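Local coordinates for protein Alpha/beta hydrolase (Legionella pneumophila subsp. pneumophila str. Philadelphia 1, PDB 4EZI) that is of unproven function but has an alpha/beta-hydrolase fold and may hydrolyse ester bonds, possibly as a triacylglycerol lipase, at residues 73-83 against 159-170. Numbering follows the deposited sequence.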
loop_
_atom_site.group_PDB
_atom_site.type_symbol
_atom_site.label_atom_id
_atom_site.label_comp_id
_atom_site.label_asym_id
_atom_site.label_seq_id
_atom_site.Cartn_x
_atom_site.Cartn_y
_atom_site.Cartn_z
ATOM N N GLN A 73 15.949 -15.038 15.311
ATOM C CA GLN A 73 14.600 -14.709 15.775
ATOM C C GLN A 73 13.930 -13.889 14.681
ATOM O O GLN A 73 14.566 -13.051 14.062
ATOM C CB GLN A 73 14.603 -13.950 17.109
ATOM C CG GLN A 73 13.276 -14.133 17.899
ATOM C CD GLN A 73 13.364 -13.679 19.355
ATOM O OE1 GLN A 73 13.846 -12.591 19.642
ATOM N NE2 GLN A 73 12.869 -14.509 20.274
ATOM N N VAL A 74 12.655 -14.164 14.431
ATOM C CA VAL A 74 11.954 -13.699 13.238
ATOM C C VAL A 74 11.250 -12.381 13.477
ATOM O O VAL A 74 10.357 -12.267 14.304
ATOM C CB VAL A 74 10.943 -14.773 12.756
ATOM C CG1 VAL A 74 10.197 -14.304 11.526
ATOM C CG2 VAL A 74 11.650 -16.090 12.475
ATOM N N GLY A 75 11.650 -11.376 12.715
ATOM C CA GLY A 75 10.965 -10.081 12.686
ATOM C C GLY A 75 9.756 -10.142 11.772
ATOM O O GLY A 75 9.633 -11.048 10.938
ATOM N N ILE A 76 8.858 -9.162 11.909
ATOM C CA ILE A 76 7.670 -9.053 11.059
ATOM C C ILE A 76 7.800 -7.877 10.120
ATOM O O ILE A 76 8.174 -6.801 10.548
ATOM C CB ILE A 76 6.386 -8.868 11.909
ATOM C CG1 ILE A 76 6.163 -10.089 12.797
ATOM C CG2 ILE A 76 5.155 -8.627 11.059
ATOM C CD1 ILE A 76 4.986 -9.939 13.762
ATOM N N ILE A 77 7.467 -8.099 8.850
ATOM C CA ILE A 77 7.328 -7.006 7.896
ATOM C C ILE A 77 5.877 -6.975 7.426
ATOM O O ILE A 77 5.327 -8.007 7.015
ATOM C CB ILE A 77 8.348 -7.112 6.748
ATOM C CG1 ILE A 77 8.384 -5.842 5.870
ATOM C CG2 ILE A 77 8.185 -8.381 5.923
ATOM C CD1 ILE A 77 7.419 -5.807 4.728
ATOM N N SER A 78 5.245 -5.806 7.562
ATOM C CA SER A 78 3.892 -5.594 7.059
ATOM C C SER A 78 4.052 -4.851 5.749
ATOM O O SER A 78 4.543 -3.725 5.743
ATOM C CB SER A 78 3.060 -4.786 8.074
ATOM O OG SER A 78 1.723 -4.614 7.663
ATOM N N TYR A 79 3.637 -5.481 4.657
ATOM C CA TYR A 79 3.771 -4.945 3.330
ATOM C C TYR A 79 2.378 -4.617 2.758
ATOM O O TYR A 79 1.548 -5.515 2.610
ATOM C CB TYR A 79 4.509 -5.915 2.374
ATOM C CG TYR A 79 4.751 -5.253 1.047
ATOM C CD1 TYR A 79 3.798 -5.313 0.025
ATOM C CD2 TYR A 79 5.872 -4.476 0.852
ATOM C CE1 TYR A 79 4.005 -4.659 -1.167
ATOM C CE2 TYR A 79 6.081 -3.772 -0.318
ATOM C CZ TYR A 79 5.141 -3.858 -1.325
ATOM O OH TYR A 79 5.345 -3.170 -2.502
ATOM N N GLN A 80 2.214 -3.347 2.390
ATOM C CA GLN A 80 0.958 -2.795 1.893
ATOM C C GLN A 80 1.049 -2.615 0.378
ATOM O O GLN A 80 1.835 -1.813 -0.136
ATOM C CB GLN A 80 0.721 -1.465 2.577
ATOM C CG GLN A 80 0.293 -1.552 4.030
ATOM C CD GLN A 80 1.301 -2.218 4.936
ATOM O OE1 GLN A 80 1.022 -3.291 5.457
ATOM N NE2 GLN A 80 2.456 -1.581 5.153
ATOM N N HIS A 81 0.222 -3.354 -0.343
ATOM C CA HIS A 81 0.273 -3.393 -1.803
ATOM C C HIS A 81 -0.217 -2.121 -2.482
ATOM O O HIS A 81 -0.933 -1.308 -1.893
ATOM C CB HIS A 81 -0.478 -4.626 -2.342
ATOM C CG HIS A 81 -1.966 -4.565 -2.184
ATOM N ND1 HIS A 81 -2.764 -3.783 -2.996
ATOM C CD2 HIS A 81 -2.810 -5.271 -1.399
ATOM C CE1 HIS A 81 -4.032 -3.953 -2.663
ATOM N NE2 HIS A 81 -4.091 -4.873 -1.713
ATOM N N GLY A 82 0.132 -1.990 -3.755
ATOM C CA GLY A 82 -0.286 -0.855 -4.554
ATOM C C GLY A 82 -1.690 -0.987 -5.124
ATOM O O GLY A 82 -2.467 -1.845 -4.727
ATOM N N THR A 83 -2.039 -0.115 -6.038
ATOM C CA THR A 83 -3.424 -0.052 -6.538
ATOM C C THR A 83 -3.790 -1.356 -7.218
ATOM O O THR A 83 -3.084 -1.809 -8.126
ATOM C CB THR A 83 -3.570 1.066 -7.570
ATOM O OG1 THR A 83 -3.240 2.313 -6.981
ATOM C CG2 THR A 83 -4.980 1.118 -8.152
ATOM N N ILE A 159 8.338 -14.906 17.430
ATOM C CA ILE A 159 8.722 -13.738 16.691
ATOM C C ILE A 159 9.489 -12.847 17.639
ATOM O O ILE A 159 9.358 -12.956 18.863
ATOM C CB ILE A 159 7.464 -13.035 16.136
ATOM C CG1 ILE A 159 6.416 -12.892 17.240
ATOM C CG2 ILE A 159 6.849 -13.814 14.965
ATOM C CD1 ILE A 159 5.360 -11.886 16.950
ATOM N N SER A 160 10.306 -11.973 17.078
ATOM C CA SER A 160 11.012 -10.961 17.854
ATOM C C SER A 160 10.114 -9.733 17.955
ATOM O O SER A 160 8.946 -9.761 17.554
ATOM C CB SER A 160 12.310 -10.593 17.168
ATOM O OG SER A 160 12.042 -9.844 15.999
ATOM N N ASP A 161 10.661 -8.651 18.501
ATOM C CA ASP A 161 9.947 -7.375 18.538
ATOM C C ASP A 161 10.292 -6.467 17.354
ATOM O O ASP A 161 9.838 -5.317 17.299
ATOM C CB ASP A 161 10.147 -6.678 19.902
ATOM C CG ASP A 161 9.414 -7.402 21.051
ATOM O OD1 ASP A 161 8.253 -7.845 20.875
ATOM O OD2 ASP A 161 10.003 -7.522 22.150
ATOM N N LYS A 162 11.081 -6.960 16.405
ATOM C CA LYS A 162 11.392 -6.176 15.201
ATOM C C LYS A 162 10.148 -6.124 14.307
ATOM O O LYS A 162 9.534 -7.151 14.010
ATOM C CB LYS A 162 12.547 -6.781 14.412
ATOM C CG LYS A 162 13.917 -6.767 15.133
ATOM C CD LYS A 162 14.566 -5.395 15.123
ATOM C CE LYS A 162 15.983 -5.423 15.733
ATOM N NZ LYS A 162 16.622 -4.078 15.738
ATOM N N LEU A 163 9.798 -4.910 13.884
ATOM C CA LEU A 163 8.635 -4.651 13.052
ATOM C C LEU A 163 8.987 -3.627 11.984
ATOM O O LEU A 163 9.401 -2.498 12.290
ATOM C CB LEU A 163 7.473 -4.154 13.907
ATOM C CG LEU A 163 6.204 -3.730 13.172
ATOM C CD1 LEU A 163 5.582 -4.861 12.339
ATOM C CD2 LEU A 163 5.196 -3.181 14.154
ATOM N N TYR A 164 8.811 -4.006 10.726
ATOM C CA TYR A 164 9.150 -3.165 9.592
ATOM C C TYR A 164 7.880 -2.903 8.772
ATOM O O TYR A 164 7.089 -3.821 8.584
ATOM C CB TYR A 164 10.190 -3.869 8.706
ATOM C CG TYR A 164 11.338 -4.502 9.467
ATOM C CD1 TYR A 164 12.371 -3.737 9.980
ATOM C CD2 TYR A 164 11.352 -5.866 9.717
ATOM C CE1 TYR A 164 13.424 -4.343 10.693
ATOM C CE2 TYR A 164 12.373 -6.469 10.407
ATOM C CZ TYR A 164 13.399 -5.706 10.920
ATOM O OH TYR A 164 14.435 -6.303 11.595
ATOM N N LEU A 165 7.704 -1.685 8.264
ATOM C CA LEU A 165 6.501 -1.349 7.494
ATOM C C LEU A 165 6.931 -0.841 6.117
ATOM O O LEU A 165 7.698 0.113 6.036
ATOM C CB LEU A 165 5.683 -0.262 8.204
ATOM C CG LEU A 165 5.385 -0.452 9.697
ATOM C CD1 LEU A 165 4.634 0.782 10.203
ATOM C CD2 LEU A 165 4.645 -1.737 10.014
ATOM N N ALA A 166 6.401 -1.424 5.044
ATOM C CA ALA A 166 6.723 -0.986 3.681
ATOM C C ALA A 166 5.495 -1.131 2.797
ATOM O O ALA A 166 4.575 -1.865 3.103
ATOM C CB ALA A 166 7.883 -1.781 3.093
ATOM N N GLY A 167 5.549 -0.472 1.650
ATOM C CA GLY A 167 4.519 -0.623 0.649
ATOM C C GLY A 167 4.907 0.148 -0.579
ATOM O O GLY A 167 5.924 0.843 -0.573
ATOM N N TYR A 168 4.079 0.082 -1.627
ATOM C CA TYR A 168 4.378 0.808 -2.875
ATOM C C TYR A 168 3.113 1.476 -3.356
ATOM O O TYR A 168 2.038 0.889 -3.343
ATOM C CB TYR A 168 4.900 -0.153 -3.951
ATOM C CG TYR A 168 5.652 0.554 -5.068
ATOM C CD1 TYR A 168 6.941 1.006 -4.851
ATOM C CD2 TYR A 168 5.084 0.804 -6.319
ATOM C CE1 TYR A 168 7.650 1.670 -5.855
ATOM C CE2 TYR A 168 5.769 1.477 -7.311
ATOM C CZ TYR A 168 7.061 1.901 -7.067
ATOM O OH TYR A 168 7.764 2.610 -7.999
ATOM N N SER A 169 3.267 2.696 -3.857
ATOM C CA SER A 169 2.196 3.414 -4.568
ATOM C C SER A 169 1.047 3.661 -3.584
ATOM O O SER A 169 1.297 4.281 -2.540
ATOM C CB SER A 169 1.858 2.664 -5.859
ATOM O OG SER A 169 1.135 3.463 -6.770
ATOM N N GLU A 170 -0.183 3.223 -3.860
ATOM C CA GLU A 170 -1.238 3.326 -2.840
ATOM C C GLU A 170 -0.725 2.789 -1.499
ATOM O O GLU A 170 -1.049 3.329 -0.444
ATOM C CB GLU A 170 -2.502 2.541 -3.236
ATOM C CG GLU A 170 -3.616 2.698 -2.219
ATOM C CD GLU A 170 -4.813 1.816 -2.425
ATOM O OE1 GLU A 170 -4.764 0.874 -3.226
ATOM O OE2 GLU A 170 -5.847 2.104 -1.744
HETATM O O HOH W 1 14.410 -10.204 14.627
HETATM O O HOH W 2 -0.627 1.823 -7.657
#
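Ile76 sits beside Leu163 where two parallel strands, 74-80 and 162-168, pair in the central sheet of an alpha/beta-hydrolase, and it bonds to the residues on both flanks of Leu163. Its N-H donates to Lys162 O and its O accepts from Tyr164 N at 2.9 Å; Ser78 and Gln80 repeat the pattern, so Ile76, Ser78 and Gln80 each bond across with both N-H and C=O. The last bond, Tyr168 N to Gln80 O, is longer (3.3 Å) and more bent, at 146°.

On one face, Ile77 CG1 packs against Tyr164 CB, and Tyr79 CD2 meets the methyl of Ala166. With CG anti to the backbone N (chi1 -174°), the Tyr79 ring reaches along the neighbouring strand, where Gly167 CA sits over its face, 4.0 Å from the centroid, in a CH-pi contact. Helix 355-370 packs on this face. On the other, Ile76 CG2 touches Leu163 CD1 and Ser78 CB touches Leu165 CD2, while helix 170-185 lies against Ser78, Gln80 and Leu165.

The Gln80 chain bends back beyond CG, which brings its amide to Ser78: OE1 accepts from Ser78 OG at 2.7 Å, and NE2 donates to Ser78 O in a bent bond from above the carbonyl plane. That carbonyl also receives Ala166 N, so two donors grip it, and Thr175 is a further partner of NE2.

Past the strands, one water accepts from Thr83 N and lies 2.6 Å from Ser169 OG, which is also hydrogen-bonded to His351. Gly167, Ser169 and Gly171 fit a nucleophile elbow, Ser169 having a positive phi (64°), as in the strained elbow turn, and Asp318 would complete a triad. A water held between the putative nucleophile and a backbone N-H of the adjacent strand's loop is consistent with an oxyanion hole partly formed by Thr83 N.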